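Local atomic coordinates of methyltransferase (Pyrococcus horikoshii, PDB entry 1IXK), a protein that probably methylates cytidine in RNA at carbon 5, using S-adenosyl-L-methionine as methyl donor. Residues A[145-151]-A[170-176]. Numbering follows the deposited sequence.
Sequences VIYAFDV and NVILFHS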
# COMPACT_ATOMS: atom_id res chain seq x y z
N VAL A 145 19.45 -6.08 2.47
CA VAL A 145 18.70 -7.34 2.49
C VAL A 145 17.23 -7.09 2.77
O VAL A 145 16.87 -6.20 3.54
CB VAL A 145 19.22 -8.30 3.59
CG1 VAL A 145 18.49 -9.64 3.50
CG2 VAL A 145 20.72 -8.51 3.43
N ILE A 146 16.37 -7.89 2.14
CA ILE A 146 14.94 -7.78 2.35
C ILE A 146 14.39 -9.14 2.74
O ILE A 146 14.53 -10.09 1.98
CB ILE A 146 14.18 -7.35 1.09
CG1 ILE A 146 14.62 -5.94 0.66
CG2 ILE A 146 12.68 -7.40 1.35
CD1 ILE A 146 14.19 -5.60 -0.76
N TYR A 147 13.80 -9.23 3.92
CA TYR A 147 13.20 -10.48 4.37
C TYR A 147 11.70 -10.39 4.09
O TYR A 147 11.07 -9.38 4.38
CB TYR A 147 13.41 -10.68 5.88
CG TYR A 147 14.84 -11.01 6.27
CD1 TYR A 147 15.78 -10.01 6.49
CD2 TYR A 147 15.24 -12.34 6.42
CE1 TYR A 147 17.09 -10.32 6.85
CE2 TYR A 147 16.55 -12.66 6.78
CZ TYR A 147 17.47 -11.65 6.99
OH TYR A 147 18.76 -11.97 7.37
N ALA A 148 11.13 -11.45 3.52
CA ALA A 148 9.70 -11.49 3.21
C ALA A 148 9.15 -12.85 3.62
O ALA A 148 9.89 -13.84 3.65
CB ALA A 148 9.46 -11.24 1.73
N PHE A 149 7.86 -12.89 3.94
CA PHE A 149 7.20 -14.11 4.40
C PHE A 149 5.90 -14.40 3.65
O PHE A 149 5.10 -13.50 3.40
CB PHE A 149 6.87 -14.01 5.89
CG PHE A 149 8.03 -13.59 6.76
CD1 PHE A 149 8.53 -12.29 6.70
CD2 PHE A 149 8.61 -14.50 7.65
CE1 PHE A 149 9.60 -11.90 7.52
CE2 PHE A 149 9.67 -14.11 8.47
CZ PHE A 149 10.16 -12.82 8.41
N ASP A 150 5.69 -15.67 3.29
CA ASP A 150 4.47 -16.09 2.61
C ASP A 150 4.15 -17.50 3.08
O ASP A 150 4.99 -18.40 2.99
CB ASP A 150 4.68 -16.10 1.09
CG ASP A 150 3.35 -16.14 0.32
OD1 ASP A 150 2.35 -16.68 0.85
OD2 ASP A 150 3.32 -15.63 -0.82
N VAL A 151 2.94 -17.71 3.61
CA VAL A 151 2.54 -19.03 4.09
C VAL A 151 2.14 -19.95 2.93
O VAL A 151 2.00 -21.16 3.12
CB VAL A 151 1.35 -18.93 5.07
CG1 VAL A 151 1.74 -18.06 6.27
CG2 VAL A 151 0.13 -18.34 4.36
N ASN A 170 18.57 -9.31 -3.76
CA ASN A 170 18.68 -9.12 -2.32
C ASN A 170 17.48 -9.50 -1.46
O ASN A 170 17.38 -9.06 -0.31
CB ASN A 170 19.04 -7.66 -2.04
CG ASN A 170 17.95 -6.71 -2.48
OD1 ASN A 170 17.02 -7.10 -3.18
ND2 ASN A 170 18.06 -5.45 -2.07
N VAL A 171 16.58 -10.32 -1.99
CA VAL A 171 15.40 -10.73 -1.22
C VAL A 171 15.54 -12.16 -0.71
O VAL A 171 16.05 -13.03 -1.41
CB VAL A 171 14.10 -10.63 -2.06
CG1 VAL A 171 12.89 -11.09 -1.23
CG2 VAL A 171 13.89 -9.21 -2.55
N ILE A 172 15.10 -12.38 0.53
CA ILE A 172 15.11 -13.70 1.13
C ILE A 172 13.65 -14.02 1.45
O ILE A 172 12.99 -13.27 2.16
CB ILE A 172 15.93 -13.73 2.44
CG1 ILE A 172 17.40 -13.40 2.15
CG2 ILE A 172 15.83 -15.12 3.09
CD1 ILE A 172 18.30 -13.44 3.38
N LEU A 173 13.15 -15.13 0.91
CA LEU A 173 11.76 -15.52 1.11
C LEU A 173 11.62 -16.68 2.07
O LEU A 173 12.22 -17.73 1.87
CB LEU A 173 11.12 -15.91 -0.22
CG LEU A 173 11.00 -14.84 -1.30
CD1 LEU A 173 10.54 -15.49 -2.61
CD2 LEU A 173 10.04 -13.76 -0.86
N PHE A 174 10.81 -16.50 3.11
CA PHE A 174 10.58 -17.56 4.09
C PHE A 174 9.16 -18.09 3.99
O PHE A 174 8.22 -17.33 3.78
CB PHE A 174 10.82 -17.04 5.51
CG PHE A 174 12.24 -16.66 5.80
CD1 PHE A 174 13.29 -17.41 5.28
CD2 PHE A 174 12.52 -15.58 6.63
CE1 PHE A 174 14.61 -17.09 5.59
CE2 PHE A 174 13.84 -15.25 6.93
CZ PHE A 174 14.88 -16.01 6.41
N HIS A 175 9.01 -19.40 4.15
CA HIS A 175 7.70 -20.02 4.09
C HIS A 175 7.16 -20.02 5.51
O HIS A 175 7.24 -21.03 6.21
CB HIS A 175 7.81 -21.46 3.58
CG HIS A 175 6.48 -22.13 3.41
ND1 HIS A 175 6.32 -23.50 3.47
CD2 HIS A 175 5.25 -21.62 3.17
CE1 HIS A 175 5.05 -23.80 3.28
NE2 HIS A 175 4.38 -22.68 3.10
N SER A 176 6.61 -18.89 5.92
CA SER A 176 6.08 -18.72 7.26
C SER A 176 5.30 -17.41 7.28
O SER A 176 5.29 -16.67 6.30
CB SER A 176 7.24 -18.66 8.27
OG SER A 176 6.80 -18.36 9.58
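Phe-174 reaches across to two aromatic residues of the neighbouring strand, and this three-ring cluster lies on one face of the parallel pair 145-149 and 171-174. Its CD2 edge points at the face of the Phe-149 ring in an offset edge-to-face pair, with planes at 65° and CD2 3.7 Å from Phe-149 CE2. With Tyr-147 it meets rim to rim, CE2 lying 3.3 Å from Tyr-147 CD2, so neither ring covers the other. The strand pleat sends all three residues to the same face, and in each the first torsion lays CG beside the backbone N, anti to the carbonyl carbon (chi1 -66° in Phe-174). Ile-172 extends this patch: its chain is stretched out, and CD1 touches both Val-145 CG1 and the Tyr-147 ring, which it approaches obliquely, 3.9 Å from Tyr-147 CE2.

The other face is aliphatic. Ala-148 CB receives Leu-173 CD2 at 3.7 Å, while Ile-146 CD1 touches Val-171 CG2 and the amide of Asn-170, whose ND2 is held by Asp-143 O. Helices 131-139 and 153-166 pack on this side, the latter being the crossover of the beta-alpha-beta unit.

Between the faces runs a ladder of five backbone hydrogen bonds, from Ile-146 N to Asn-170 O at one end to Asp-150 N to Phe-174 O at the other. Past the strands, His-175 NE2 donates to Val-151 O at 2.8 Å; the oxygen lies near the ring plane, but the nitrogen sits well above the carbonyl plane, and the bond is bent (135°).

Asp-150, a predicted S-adenosyl-L-methionine ligand, thus has its backbone N tied to the neighbouring strand, while a salt bridge from Arg-155 and the N-H of Asp-152 hold its OD1. Together these bonds probably orient the carboxylate at the C-terminal end of the parallel strands, where class I methyltransferases bind the cofactor, typically with an acidic residue at the ribose hydroxyls.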